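Local coordinates for protein tyrosinase (Burkholderia thailandensis, PDB 5ZRD) that probably hydroxylates monophenols to catechols and oxidises these to quinones at a pair of copper ions, as tyrosinases do, at residues A[16-21]-A[130-135]. Sequence-based numbering, arbitrary orientation.
Sequences DLQKRY and PSILTQ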
# COMPACT_ATOMS: atom_id res chain seq x y z
N ASP A 16 -11.08 46.30 -26.34
CA ASP A 16 -10.89 47.74 -26.28
C ASP A 16 -9.40 48.10 -26.52
O ASP A 16 -9.14 49.13 -27.15
CB ASP A 16 -11.41 48.28 -24.92
CG ASP A 16 -11.22 49.79 -24.75
OD1 ASP A 16 -11.77 50.52 -25.59
OD2 ASP A 16 -10.54 50.22 -23.78
N LEU A 17 -8.46 47.29 -26.02
CA LEU A 17 -7.03 47.56 -26.21
C LEU A 17 -6.65 47.42 -27.69
O LEU A 17 -5.74 48.10 -28.17
CB LEU A 17 -6.20 46.63 -25.33
CG LEU A 17 -6.37 46.78 -23.81
CD1 LEU A 17 -5.25 46.10 -23.04
CD2 LEU A 17 -6.46 48.23 -23.38
N GLN A 18 -7.35 46.55 -28.42
CA GLN A 18 -7.01 46.26 -29.79
C GLN A 18 -7.56 47.36 -30.69
O GLN A 18 -7.03 47.60 -31.76
CB GLN A 18 -7.57 44.90 -30.23
CG GLN A 18 -6.92 44.35 -31.50
CD GLN A 18 -7.43 42.99 -31.91
OE1 GLN A 18 -7.18 42.53 -33.01
NE2 GLN A 18 -8.14 42.30 -31.02
N LYS A 19 -8.64 47.99 -30.26
CA LYS A 19 -9.26 49.06 -31.01
C LYS A 19 -8.40 50.33 -30.86
O LYS A 19 -8.15 51.04 -31.80
CB LYS A 19 -10.68 49.29 -30.50
CG LYS A 19 -11.80 48.81 -31.43
CD LYS A 19 -13.12 48.53 -30.72
CE LYS A 19 -13.51 49.56 -29.69
NZ LYS A 19 -14.42 48.99 -28.67
N ARG A 20 -7.99 50.61 -29.63
CA ARG A 20 -7.04 51.69 -29.38
C ARG A 20 -5.81 51.49 -30.28
O ARG A 20 -5.44 52.41 -31.01
CB ARG A 20 -6.78 51.79 -27.87
CG ARG A 20 -7.96 52.38 -27.11
CD ARG A 20 -7.99 52.09 -25.63
NE ARG A 20 -7.49 53.20 -24.82
CZ ARG A 20 -8.20 53.85 -23.89
NH1 ARG A 20 -9.48 53.57 -23.69
NH2 ARG A 20 -7.61 54.77 -23.14
N TYR A 21 -5.20 50.29 -30.30
CA TYR A 21 -4.07 50.00 -31.22
C TYR A 21 -4.46 50.27 -32.69
O TYR A 21 -3.69 50.88 -33.40
CB TYR A 21 -3.58 48.55 -31.07
CG TYR A 21 -2.41 48.17 -31.94
CD1 TYR A 21 -2.56 47.85 -33.29
CD2 TYR A 21 -1.13 48.13 -31.42
CE1 TYR A 21 -1.48 47.49 -34.08
CE2 TYR A 21 -0.04 47.77 -32.19
CZ TYR A 21 -0.21 47.46 -33.53
OH TYR A 21 0.89 47.11 -34.25
N PRO A 130 -11.43 37.90 -30.16
CA PRO A 130 -10.63 39.01 -30.70
C PRO A 130 -9.36 38.49 -31.38
O PRO A 130 -8.71 37.62 -30.80
CB PRO A 130 -10.29 39.86 -29.46
CG PRO A 130 -11.50 39.68 -28.58
CD PRO A 130 -11.90 38.23 -28.80
N SER A 131 -9.00 39.03 -32.55
CA SER A 131 -7.87 38.45 -33.34
C SER A 131 -6.52 38.65 -32.62
O SER A 131 -5.59 37.91 -32.90
CB SER A 131 -7.81 39.02 -34.73
OG SER A 131 -7.63 40.43 -34.66
N ILE A 132 -6.40 39.57 -31.67
CA ILE A 132 -5.09 39.70 -30.97
C ILE A 132 -4.79 38.38 -30.25
O ILE A 132 -3.63 38.08 -30.07
CB ILE A 132 -5.03 40.90 -30.00
CG1 ILE A 132 -3.66 41.05 -29.33
CG2 ILE A 132 -6.12 40.82 -28.95
CD1 ILE A 132 -2.51 41.17 -30.29
N LEU A 133 -5.80 37.63 -29.82
CA LEU A 133 -5.61 36.34 -29.10
C LEU A 133 -5.43 35.18 -30.09
O LEU A 133 -5.05 34.10 -29.65
CB LEU A 133 -6.82 36.03 -28.21
CG LEU A 133 -7.17 37.06 -27.13
CD1 LEU A 133 -8.31 36.54 -26.25
CD2 LEU A 133 -5.96 37.40 -26.30
N THR A 134 -5.74 35.35 -31.37
CA THR A 134 -5.60 34.21 -32.32
C THR A 134 -4.54 34.44 -33.41
O THR A 134 -4.04 33.46 -33.95
CB THR A 134 -6.94 33.90 -32.99
OG1 THR A 134 -7.39 35.05 -33.72
CG2 THR A 134 -7.98 33.48 -31.98
N GLN A 135 -4.19 35.68 -33.73
CA GLN A 135 -3.35 35.96 -34.91
C GLN A 135 -1.91 35.46 -34.68
O GLN A 135 -1.43 35.36 -33.53
CB GLN A 135 -3.36 37.45 -35.25
CG GLN A 135 -2.53 38.28 -34.28
CD GLN A 135 -2.82 39.75 -34.37
OE1 GLN A 135 -3.97 40.15 -34.53
NE2 GLN A 135 -1.79 40.57 -34.26
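Q18 reaches from helix 14-22 to P130, S131 and I132, and a single extended side chain makes nearly the whole contact. Its CB points at the loop but stays 4.5 Å from CG2 of I132. With CG anti to the backbone N (chi1 -163°) and the next torsion also extended (chi2 177°), the chain runs almost straight out from the helix. CG passes 4.2 Å from CB of I132, and CD comes to rest 3.6 Å from the backbone N of I132. At the tip the amide has probably been modelled the wrong way round, so its O and N are doubtful. The branch modelled as OE1 lies 2.7 Å from OG of S131; that modelled as NE2 lies 3.2 Å from CG2 of I132 and 3.6 Å from CB of P130. Both are 3.3 Å from I132 N.

S131 O accepts from both T134 N and Q135 N, the latter bond being 2.8 Å long, while L133 N binds P130 O; these overlapping bonds give 130-135 a run of consecutive turns. N147 ND2 further ties the carbonyls of I132 and Q135 together. I132 runs antiparallel to Q18, CB and CG2 against the amide while CG1 (chi1 -178°) leads away, and packs on L29 of helix 27-41, which Y21 also touches.

The example illustrates one polar side chain spanning a helix-to-loop interface: it joins helix 14-22, near the N-terminus, to the connection between helix 122-127 and strand 137-140 in the central di-copper fold of tyrosinases, away from the metal site.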